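Local coordinates for protein trehalose-6-phosphate phosphatase (Neosartorya fumigata, PDB 5DXL) that belongs to the trehalose-phosphatase family of the HAD clan, with a Rossmann-like core built on a mixed beta-sheet and a smaller domain on an antiparallel sheet, at residues A[19-30]-A[207-218]; A[238-246]-A[252-262]. One frame throughout, in Å; residues are numbered along the deposited sequence.

Contact 1. Residues A[19-30]-A[207-218]; sequences RKRLFMFDYDGT and QAPEFVLCLGDD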
loop_
_atom_site.group_PDB
_atom_site.type_symbol
_atom_site.label_atom_id
_atom_site.label_comp_id
_atom_site.label_asym_id
_atom_site.label_seq_id
_atom_site.Cartn_x
_atom_site.Cartn_y
_atom_site.Cartn_z
ATOM N N ARG A 19 -1.406 22.713 -8.356
ATOM C CA ARG A 19 -2.228 23.348 -7.338
ATOM C C ARG A 19 -2.690 22.329 -6.307
ATOM O O ARG A 19 -2.913 22.669 -5.145
ATOM C CB ARG A 19 -3.433 24.047 -7.976
ATOM C CG ARG A 19 -3.040 25.216 -8.875
ATOM C CD ARG A 19 -4.251 25.859 -9.533
ATOM N NE ARG A 19 -5.091 24.870 -10.203
ATOM C CZ ARG A 19 -4.838 24.360 -11.405
ATOM N NH1 ARG A 19 -3.759 24.742 -12.078
ATOM N NH2 ARG A 19 -5.660 23.462 -11.932
ATOM N N LYS A 20 -2.827 21.079 -6.744
ATOM C CA LYS A 20 -3.188 19.972 -5.865
ATOM C C LYS A 20 -2.170 18.848 -6.026
ATOM O O LYS A 20 -1.838 18.452 -7.150
ATOM C CB LYS A 20 -4.580 19.420 -6.174
ATOM C CG LYS A 20 -5.748 20.359 -5.904
ATOM C CD LYS A 20 -7.044 19.575 -6.074
ATOM C CE LYS A 20 -8.214 20.470 -6.443
ATOM N NZ LYS A 20 -9.327 19.648 -6.991
ATOM N N ARG A 21 -1.703 18.321 -4.902
ATOM C CA ARG A 21 -0.685 17.263 -4.921
ATOM C C ARG A 21 -1.164 16.053 -4.143
ATOM O O ARG A 21 -1.816 16.197 -3.107
ATOM C CB ARG A 21 0.636 17.755 -4.318
ATOM C CG ARG A 21 1.315 18.955 -4.995
ATOM C CD ARG A 21 0.748 20.268 -4.493
ATOM N NE ARG A 21 1.658 21.371 -4.780
ATOM C CZ ARG A 21 2.413 21.989 -3.883
ATOM N NH1 ARG A 21 2.385 21.632 -2.602
ATOM N NH2 ARG A 21 3.194 22.987 -4.276
ATOM N N LEU A 22 -0.821 14.863 -4.633
ATOM C CA LEU A 22 -1.159 13.621 -3.942
ATOM C C LEU A 22 0.104 12.818 -3.687
ATOM O O LEU A 22 0.891 12.600 -4.610
ATOM C CB LEU A 22 -2.146 12.796 -4.764
ATOM C CG LEU A 22 -2.442 11.380 -4.272
ATOM C CD1 LEU A 22 -3.137 11.383 -2.910
ATOM C CD2 LEU A 22 -3.292 10.644 -5.301
ATOM N N PHE A 23 0.301 12.416 -2.433
ATOM C CA PHE A 23 1.449 11.586 -2.041
ATOM C C PHE A 23 0.966 10.265 -1.468
ATOM O O PHE A 23 0.085 10.248 -0.606
ATOM C CB PHE A 23 2.306 12.302 -0.992
ATOM C CG PHE A 23 2.991 13.543 -1.497
ATOM C CD1 PHE A 23 4.292 13.488 -1.958
ATOM C CD2 PHE A 23 2.340 14.772 -1.480
ATOM C CE1 PHE A 23 4.933 14.633 -2.415
ATOM C CE2 PHE A 23 2.975 15.918 -1.944
ATOM C CZ PHE A 23 4.270 15.855 -2.395
HETATM N N MSE A 24 1.507 9.150 -1.950
HETATM C CA MSE A 24 1.183 7.852 -1.381
HETATM C C MSE A 24 2.489 7.121 -1.085
HETATM O O MSE A 24 3.242 6.794 -2.006
HETATM C CB MSE A 24 0.282 7.056 -2.342
HETATM C CG MSE A 24 -1.050 7.760 -2.595
HETATM SE SE MSE A 24 -2.276 6.847 -3.840
HETATM C CE MSE A 24 -1.245 6.967 -5.470
ATOM N N PHE A 25 2.752 6.889 0.198
ATOM C CA PHE A 25 3.999 6.265 0.644
ATOM C C PHE A 25 3.762 4.957 1.369
ATOM O O PHE A 25 2.988 4.931 2.322
ATOM C CB PHE A 25 4.739 7.168 1.645
ATOM C CG PHE A 25 4.991 8.570 1.167
ATOM C CD1 PHE A 25 5.379 8.837 -0.136
ATOM C CD2 PHE A 25 4.853 9.619 2.043
ATOM C CE1 PHE A 25 5.628 10.153 -0.544
ATOM C CE2 PHE A 25 5.116 10.933 1.650
ATOM C CZ PHE A 25 5.508 11.197 0.368
ATOM N N ASP A 26 4.452 3.892 0.967
ATOM C CA ASP A 26 4.631 2.767 1.875
ATOM C C ASP A 26 5.506 3.291 3.018
ATOM O O ASP A 26 6.178 4.314 2.869
ATOM C CB ASP A 26 5.267 1.573 1.140
ATOM C CG ASP A 26 5.162 0.252 1.910
ATOM O OD1 ASP A 26 4.643 0.212 3.034
ATOM O OD2 ASP A 26 5.609 -0.772 1.356
ATOM N N TYR A 27 5.480 2.619 4.168
ATOM C CA TYR A 27 6.287 3.076 5.294
ATOM C C TYR A 27 7.583 2.249 5.414
ATOM O O TYR A 27 8.663 2.726 5.063
ATOM C CB TYR A 27 5.483 3.030 6.610
ATOM C CG TYR A 27 6.342 3.420 7.777
ATOM C CD1 TYR A 27 6.833 4.715 7.882
ATOM C CD2 TYR A 27 6.707 2.490 8.738
ATOM C CE1 TYR A 27 7.662 5.086 8.925
ATOM C CE2 TYR A 27 7.541 2.849 9.793
ATOM C CZ TYR A 27 8.013 4.144 9.872
ATOM O OH TYR A 27 8.835 4.514 10.908
ATOM N N ASP A 28 7.478 1.021 5.904
ATOM C CA ASP A 28 8.670 0.188 6.061
ATOM C C ASP A 28 9.371 -0.052 4.735
ATOM O O ASP A 28 8.725 -0.313 3.728
ATOM C CB ASP A 28 8.300 -1.154 6.697
ATOM C CG ASP A 28 7.905 -1.007 8.144
ATOM O OD1 ASP A 28 8.807 -0.771 8.978
ATOM O OD2 ASP A 28 6.701 -1.095 8.450
ATOM N N GLY A 29 10.696 0.048 4.734
ATOM C CA GLY A 29 11.467 -0.117 3.511
ATOM C C GLY A 29 11.447 1.059 2.546
ATOM O O GLY A 29 12.182 1.063 1.553
ATOM N N THR A 30 10.618 2.054 2.845
ATOM C CA THR A 30 10.390 3.164 1.927
ATOM C C THR A 30 10.734 4.481 2.613
ATOM O O THR A 30 11.619 5.197 2.154
ATOM C CB THR A 30 8.925 3.166 1.423
ATOM O OG1 THR A 30 8.663 1.951 0.719
ATOM C CG2 THR A 30 8.687 4.340 0.464
ATOM N N GLN A 207 -10.045 18.969 -11.940
ATOM C CA GLN A 207 -10.088 18.774 -10.492
ATOM C C GLN A 207 -9.073 17.738 -10.007
ATOM O O GLN A 207 -8.842 17.598 -8.806
ATOM C CB GLN A 207 -11.494 18.355 -10.062
ATOM C CG GLN A 207 -12.482 19.504 -9.986
ATOM C CD GLN A 207 -12.197 20.433 -8.821
ATOM O OE1 GLN A 207 -11.449 21.402 -8.952
ATOM N NE2 GLN A 207 -12.793 20.135 -7.667
ATOM N N ALA A 208 -8.482 17.007 -10.946
ATOM C CA ALA A 208 -7.500 15.978 -10.619
ATOM C C ALA A 208 -6.223 16.602 -10.068
ATOM O O ALA A 208 -5.918 17.756 -10.362
ATOM C CB ALA A 208 -7.193 15.136 -11.852
ATOM N N PRO A 209 -5.465 15.847 -9.253
ATOM C CA PRO A 209 -4.193 16.426 -8.824
ATOM C C PRO A 209 -3.247 16.538 -10.004
ATOM O O PRO A 209 -3.244 15.650 -10.852
ATOM C CB PRO A 209 -3.677 15.424 -7.780
ATOM C CG PRO A 209 -4.331 14.144 -8.129
ATOM C CD PRO A 209 -5.687 14.505 -8.692
ATOM N N GLU A 210 -2.479 17.616 -10.069
ATOM C CA GLU A 210 -1.505 17.808 -11.138
ATOM C C GLU A 210 -0.147 17.248 -10.745
ATOM O O GLU A 210 0.826 17.386 -11.476
ATOM C CB GLU A 210 -1.360 19.290 -11.485
ATOM C CG GLU A 210 -2.585 19.931 -12.114
ATOM C CD GLU A 210 -2.510 21.445 -12.047
ATOM O OE1 GLU A 210 -2.895 22.011 -11.002
ATOM O OE2 GLU A 210 -2.040 22.064 -13.026
ATOM N N PHE A 211 -0.083 16.629 -9.569
ATOM C CA PHE A 211 1.167 16.043 -9.094
ATOM C C PHE A 211 0.827 14.835 -8.242
ATOM O O PHE A 211 0.068 14.944 -7.281
ATOM C CB PHE A 211 1.977 17.072 -8.301
ATOM C CG PHE A 211 3.259 16.541 -7.703
ATOM C CD1 PHE A 211 4.476 16.745 -8.333
ATOM C CD2 PHE A 211 3.243 15.870 -6.481
ATOM C CE1 PHE A 211 5.660 16.283 -7.769
ATOM C CE2 PHE A 211 4.425 15.405 -5.912
ATOM C CZ PHE A 211 5.627 15.614 -6.546
ATOM N N VAL A 212 1.383 13.683 -8.602
ATOM C CA VAL A 212 1.240 12.467 -7.801
ATOM C C VAL A 212 2.618 11.868 -7.599
ATOM O O VAL A 212 3.333 11.627 -8.567
ATOM C CB VAL A 212 0.330 11.417 -8.469
ATOM C CG1 VAL A 212 0.204 10.191 -7.583
ATOM C CG2 VAL A 212 -1.040 12.015 -8.767
ATOM N N LEU A 213 3.007 11.670 -6.344
ATOM C CA LEU A 213 4.245 10.957 -6.036
ATOM C C LEU A 213 3.901 9.721 -5.239
ATOM O O LEU A 213 3.303 9.809 -4.160
ATOM C CB LEU A 213 5.213 11.839 -5.251
ATOM C CG LEU A 213 6.510 11.162 -4.767
ATOM C CD1 LEU A 213 7.368 10.645 -5.923
ATOM C CD2 LEU A 213 7.326 12.150 -3.940
ATOM N N CYS A 214 4.273 8.568 -5.778
ATOM C CA CYS A 214 3.924 7.295 -5.177
ATOM C C CYS A 214 5.191 6.490 -4.988
ATOM O O CYS A 214 5.893 6.220 -5.959
ATOM C CB CYS A 214 2.929 6.558 -6.066
ATOM S SG CYS A 214 2.483 4.888 -5.532
ATOM N N LEU A 215 5.475 6.129 -3.739
ATOM C CA LEU A 215 6.746 5.502 -3.368
ATOM C C LEU A 215 6.549 4.192 -2.623
ATOM O O LEU A 215 5.737 4.108 -1.695
ATOM C CB LEU A 215 7.566 6.457 -2.490
ATOM C CG LEU A 215 8.283 7.586 -3.243
ATOM C CD1 LEU A 215 8.409 8.829 -2.365
ATOM C CD2 LEU A 215 9.663 7.087 -3.634
ATOM N N GLY A 216 7.321 3.180 -3.006
ATOM C CA GLY A 216 7.237 1.886 -2.347
ATOM C C GLY A 216 8.391 0.997 -2.764
ATOM O O GLY A 216 8.935 1.150 -3.860
ATOM N N ASP A 217 8.752 0.054 -1.896
ATOM C CA ASP A 217 9.921 -0.788 -2.141
ATOM C C ASP A 217 9.605 -2.229 -2.500
ATOM O O ASP A 217 10.474 -2.937 -2.999
ATOM C CB ASP A 217 10.818 -0.809 -0.907
ATOM C CG ASP A 217 10.152 -1.484 0.274
ATOM O OD1 ASP A 217 9.013 -1.101 0.596
ATOM O OD2 ASP A 217 10.767 -2.385 0.885
ATOM N N ASP A 218 8.389 -2.680 -2.225
ATOM C CA ASP A 218 8.158 -4.126 -2.276
ATOM C C ASP A 218 7.182 -4.584 -3.355
ATOM O O ASP A 218 6.706 -3.794 -4.168
ATOM C CB ASP A 218 7.723 -4.633 -0.884
ATOM C CG ASP A 218 6.312 -4.192 -0.459
ATOM O OD1 ASP A 218 5.455 -3.828 -1.289
ATOM O OD2 ASP A 218 6.051 -4.242 0.760
HETATM O O HOH W 1 -3.594 20.496 -9.192
#

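Contact 2. Residues A[238-246]-A[252-262]; sequences VFSVTVGAS and ASWHLLEPADV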
loop_
_atom_site.group_PDB
_atom_site.type_symbol
_atom_site.label_atom_id
_atom_site.label_comp_id
_atom_site.label_asym_id
_atom_site.label_seq_id
_atom_site.Cartn_x
_atom_site.Cartn_y
_atom_site.Cartn_z
ATOM N N VAL A 238 2.566 12.310 -13.014
ATOM C CA VAL A 238 2.628 11.143 -12.133
ATOM C C VAL A 238 4.045 10.613 -12.018
ATOM O O VAL A 238 4.705 10.367 -13.025
ATOM C CB VAL A 238 1.714 10.007 -12.633
ATOM C CG1 VAL A 238 1.860 8.767 -11.760
ATOM C CG2 VAL A 238 0.270 10.468 -12.674
ATOM N N PHE A 239 4.509 10.441 -10.782
ATOM C CA PHE A 239 5.829 9.905 -10.504
ATOM C C PHE A 239 5.683 8.668 -9.633
ATOM O O PHE A 239 5.593 8.769 -8.396
ATOM C CB PHE A 239 6.717 10.953 -9.813
ATOM C CG PHE A 239 6.875 12.225 -10.600
ATOM C CD1 PHE A 239 5.915 13.223 -10.525
ATOM C CD2 PHE A 239 7.988 12.425 -11.396
ATOM C CE1 PHE A 239 6.056 14.398 -11.248
ATOM C CE2 PHE A 239 8.141 13.601 -12.117
ATOM C CZ PHE A 239 7.167 14.587 -12.041
ATOM N N SER A 240 5.649 7.510 -10.285
ATOM C CA SER A 240 5.681 6.219 -9.605
ATOM C C SER A 240 7.137 5.824 -9.437
ATOM O O SER A 240 7.879 5.696 -10.419
ATOM C CB SER A 240 4.923 5.147 -10.388
ATOM O OG SER A 240 3.517 5.381 -10.354
ATOM N N VAL A 241 7.542 5.652 -8.185
ATOM C CA VAL A 241 8.950 5.499 -7.857
ATOM C C VAL A 241 9.157 4.306 -6.946
ATOM O O VAL A 241 8.620 4.267 -5.845
ATOM C CB VAL A 241 9.496 6.758 -7.147
ATOM C CG1 VAL A 241 11.013 6.663 -6.973
ATOM C CG2 VAL A 241 9.122 8.038 -7.891
ATOM N N THR A 242 9.928 3.323 -7.399
ATOM C CA THR A 242 10.282 2.209 -6.525
ATOM C C THR A 242 11.539 2.539 -5.735
ATOM O O THR A 242 12.367 3.338 -6.170
ATOM C CB THR A 242 10.497 0.893 -7.314
ATOM O OG1 THR A 242 10.568 -0.203 -6.393
ATOM C CG2 THR A 242 11.787 0.939 -8.165
ATOM N N VAL A 243 11.658 1.951 -4.554
ATOM C CA VAL A 243 12.874 2.072 -3.775
ATOM C C VAL A 243 13.690 0.808 -4.047
ATOM O O VAL A 243 13.247 -0.309 -3.750
ATOM C CB VAL A 243 12.568 2.257 -2.287
ATOM C CG1 VAL A 243 13.853 2.316 -1.471
ATOM C CG2 VAL A 243 11.771 3.539 -2.100
ATOM N N GLY A 244 14.853 0.990 -4.663
ATOM C CA GLY A 244 15.672 -0.133 -5.086
ATOM C C GLY A 244 16.631 0.312 -6.173
ATOM O O GLY A 244 16.763 1.513 -6.451
ATOM N N ALA A 245 17.304 -0.656 -6.782
ATOM C CA ALA A 245 18.355 -0.356 -7.741
ATOM C C ALA A 245 17.812 -0.019 -9.117
ATOM O O ALA A 245 16.674 -0.363 -9.460
ATOM C CB ALA A 245 19.319 -1.543 -7.835
ATOM N N SER A 246 18.643 0.647 -9.912
ATOM C CA SER A 246 18.299 0.943 -11.291
ATOM C C SER A 246 17.954 -0.317 -12.060
ATOM O O SER A 246 17.041 -0.306 -12.867
ATOM C CB SER A 246 19.445 1.673 -11.988
ATOM O OG SER A 246 19.103 1.953 -13.340
ATOM N N ALA A 252 7.134 0.795 -11.727
ATOM C CA ALA A 252 7.465 2.204 -11.547
ATOM C C ALA A 252 8.235 2.730 -12.754
ATOM O O ALA A 252 8.749 1.945 -13.553
ATOM C CB ALA A 252 8.295 2.402 -10.274
ATOM N N SER A 253 8.308 4.054 -12.865
ATOM C CA SER A 253 9.040 4.722 -13.948
ATOM C C SER A 253 10.402 5.227 -13.481
ATOM O O SER A 253 11.247 5.601 -14.292
ATOM C CB SER A 253 8.224 5.893 -14.504
ATOM O OG SER A 253 6.984 5.446 -15.020
ATOM N N TRP A 254 10.598 5.250 -12.168
ATOM C CA TRP A 254 11.783 5.825 -11.552
ATOM C C TRP A 254 12.185 4.994 -10.354
ATOM O O TRP A 254 11.384 4.205 -9.866
ATOM C CB TRP A 254 11.521 7.247 -11.049
ATOM C CG TRP A 254 10.860 8.193 -12.002
ATOM C CD1 TRP A 254 9.524 8.458 -12.106
ATOM C CD2 TRP A 254 11.516 9.044 -12.945
ATOM N NE1 TRP A 254 9.306 9.423 -13.067
ATOM C CE2 TRP A 254 10.513 9.787 -13.604
ATOM C CE3 TRP A 254 12.854 9.233 -13.312
ATOM C CZ2 TRP A 254 10.808 10.714 -14.599
ATOM C CZ3 TRP A 254 13.144 10.159 -14.293
ATOM C CH2 TRP A 254 12.128 10.884 -14.929
ATOM N N HIS A 255 13.400 5.200 -9.847
ATOM C CA HIS A 255 13.760 4.624 -8.557
ATOM C C HIS A 255 14.465 5.654 -7.683
ATOM O O HIS A 255 14.986 6.656 -8.185
ATOM C CB HIS A 255 14.662 3.386 -8.720
ATOM C CG HIS A 255 16.045 3.725 -9.175
ATOM N ND1 HIS A 255 16.374 3.886 -10.506
ATOM C CD2 HIS A 255 17.170 3.987 -8.471
ATOM C CE1 HIS A 255 17.650 4.223 -10.599
ATOM N NE2 HIS A 255 18.154 4.294 -9.380
ATOM N N LEU A 256 14.453 5.408 -6.378
ATOM C CA LEU A 256 15.376 6.029 -5.426
ATOM C C LEU A 256 16.077 4.874 -4.712
ATOM O O LEU A 256 15.452 3.850 -4.437
ATOM C CB LEU A 256 14.639 6.934 -4.434
ATOM C CG LEU A 256 14.093 8.241 -5.009
ATOM C CD1 LEU A 256 13.179 8.951 -3.999
ATOM C CD2 LEU A 256 15.242 9.154 -5.415
ATOM N N LEU A 257 17.369 5.002 -4.428
ATOM C CA LEU A 257 18.112 3.827 -3.977
ATOM C C LEU A 257 17.747 3.376 -2.564
ATOM O O LEU A 257 17.660 2.167 -2.296
ATOM C CB LEU A 257 19.623 4.093 -4.064
ATOM C CG LEU A 257 20.193 4.196 -5.472
ATOM C CD1 LEU A 257 21.657 4.585 -5.383
ATOM C CD2 LEU A 257 20.032 2.889 -6.254
ATOM N N GLU A 258 17.554 4.331 -1.657
ATOM C CA GLU A 258 17.389 4.024 -0.240
ATOM C C GLU A 258 16.370 4.940 0.410
ATOM O O GLU A 258 16.105 6.035 -0.087
ATOM C CB GLU A 258 18.723 4.171 0.513
ATOM C CG GLU A 258 19.843 3.274 0.018
ATOM C CD GLU A 258 19.648 1.822 0.395
ATOM O OE1 GLU A 258 18.758 1.519 1.225
ATOM O OE2 GLU A 258 20.387 0.973 -0.150
ATOM N N PRO A 259 15.821 4.513 1.551
ATOM C CA PRO A 259 14.949 5.427 2.302
ATOM C C PRO A 259 15.583 6.800 2.576
ATOM O O PRO A 259 14.862 7.796 2.580
ATOM C CB PRO A 259 14.693 4.652 3.598
ATOM C CG PRO A 259 14.681 3.221 3.145
ATOM C CD PRO A 259 15.795 3.145 2.104
ATOM N N ALA A 260 16.899 6.873 2.776
ATOM C CA ALA A 260 17.532 8.168 2.997
ATOM C C ALA A 260 17.310 9.084 1.804
ATOM O O ALA A 260 17.148 10.293 1.972
ATOM C CB ALA A 260 19.020 8.006 3.265
ATOM N N ASP A 261 17.308 8.505 0.605
ATOM C CA ASP A 261 17.064 9.282 -0.607
ATOM C C ASP A 261 15.605 9.725 -0.691
ATOM O O ASP A 261 15.305 10.804 -1.193
ATOM C CB ASP A 261 17.461 8.471 -1.844
ATOM C CG ASP A 261 18.910 8.045 -1.802
ATOM O OD1 ASP A 261 19.775 8.919 -1.577
ATOM O OD2 ASP A 261 19.172 6.839 -1.939
ATOM N N VAL A 262 14.698 8.887 -0.208
ATOM C CA VAL A 262 13.287 9.259 -0.164
ATOM C C VAL A 262 13.110 10.475 0.741
ATOM O O VAL A 262 12.481 11.475 0.364
ATOM C CB VAL A 262 12.419 8.092 0.336
ATOM C CG1 VAL A 262 10.952 8.533 0.479
ATOM C CG2 VAL A 262 12.541 6.905 -0.616
HETATM O O HOH W 2 5.571 7.489 -13.251
HETATM O O HOH W 3 7.081 10.724 -14.343
#

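Contact 1. Residues A[19-30]-A[207-218]
The rings of F23 and F211 meet obliquely, their planes at 51°, with F23 CZ 3.5 Å from F211 CE2. L213 CD2 lies at the edge of the F23 ring, near its plane, and at the edge of F25 too; F25 runs alongside L215, its CE1 3.6 Å from L215 CD1. With CG anti to the carbonyl carbon (chi1 -66°), the F23 ring leans across to the neighbouring strand. Just before the strands begin, E210 OE1 sits over one face of the R19 guanidinium, 3.1 Å from R19 NH1, a salt bridge of charges alone because no N-H aims at the oxygen. The same OE1 accepts the backbone N of R19 in a nearly straight bond (171°) and a hydrogen bond from a water that in turn accepts one from K20 N. K20 stretches its chain to place NZ 2.8 Å from Q207 O.

Parallel strands 21-25 and 211-216 are joined by regular bonds such as L213 N to L22 O (2.9 Å). F23, F25, F211, L213 and L215 lie on one face; L22, M24, V212 and C214 occupy the opposite one, where the CE methyl of M24, a selenomethionine, touches V212 CG1 and helix 222-229 covers M24 and C214.

Beyond the strands, D26 OD2 comes within 3.5 Å of both D217 OD1 and D218 OD2, while T30 OG1 bonds weakly to D217 OD1. K190 is salt-bridged to D26 and R68 to D28. DYDGT matches the DxDxT signature (motif I) of the HAD clan; the apolar strand pair ends there in a group of carboxylates, consistent with the acidic sites of HAD relatives.

Contact 2. Residues A[238-246]-A[252-262]
Strands 238-243 and 254-256 form the last parallel pairing of the mixed core sheet: 254-256 is its outermost strand, crossing its neighbour at -44°, and leads through L257 and the N-cap residue E258 into the helix that starts at P259. S240 O accepts two backbone donors at the start of the pair, W254 N in the carbonyl plane and S253 N, 3.0 Å away and tilted from that plane, while the methyl of A252 sits against the same oxygen. Regular bonds then follow from T242 N to W254 O, from L256 N to T242 O (2.9 Å) and from G244 N to L256 O.

On one face, the five-membered ring of W254 runs beside the F239 ring with planes 29° apart but slid, so that there is little overlap; W254 NE1 is 3.7 Å from F239 CD2. A water in the plane of the indole, at its edge, accepts from NE1 at 2.9 Å and donates to V238 O. Farther along this face, V241 CG1 packs on L256 CG, and V243 spreads its two methyls: CG1 toward P259 CD, CG2 against V262 CG2 at 3.8 Å, the two valines crossing at about a right angle.

H255 lies on the reverse face with T242. Its CG is wedged between backbone N and carbonyl carbon (chi1 71°), which lays the ring against the backbone of residues 245-246: A245 C stands over the ring centre and S246 CA over its rim, with S246 CB 3.4 Å from H255 CE1. H255 ND1 is hydrogen-bonded to T3 OG1, and T242 OG1 to K248 NZ.

Backbone bonds thus fasten the edge strand, while V243 packs against P259 and V262 of the following helix; water links the indole N-H to the V238 carbonyl, and T3 ties the histidine to the chain's N-terminal region.

How the contacts relate
Contacts 1 and 2 lie in one sheet, their centres about 11 Å apart, joined by the intervening pairing of strands 211-216 and 238-243. Their backbones meet directly: V212 O lies 2.8 Å from F239 N, and C214 O 2.8 Å from V241 N, both probable hydrogen bonds. L213 and L215 also pack on V241, so the apolar layer continues from one contact to the other. Beyond the strands' C-terminal ends, T30 O approaches V262 CG2 of the following helix at 3.4 Å, and K248, between the segments of contact 2, bonds to both D217 O and T242 OG1. This lysine ties T242 to the backbone of D217, beside the carboxylates at the end of contact 1.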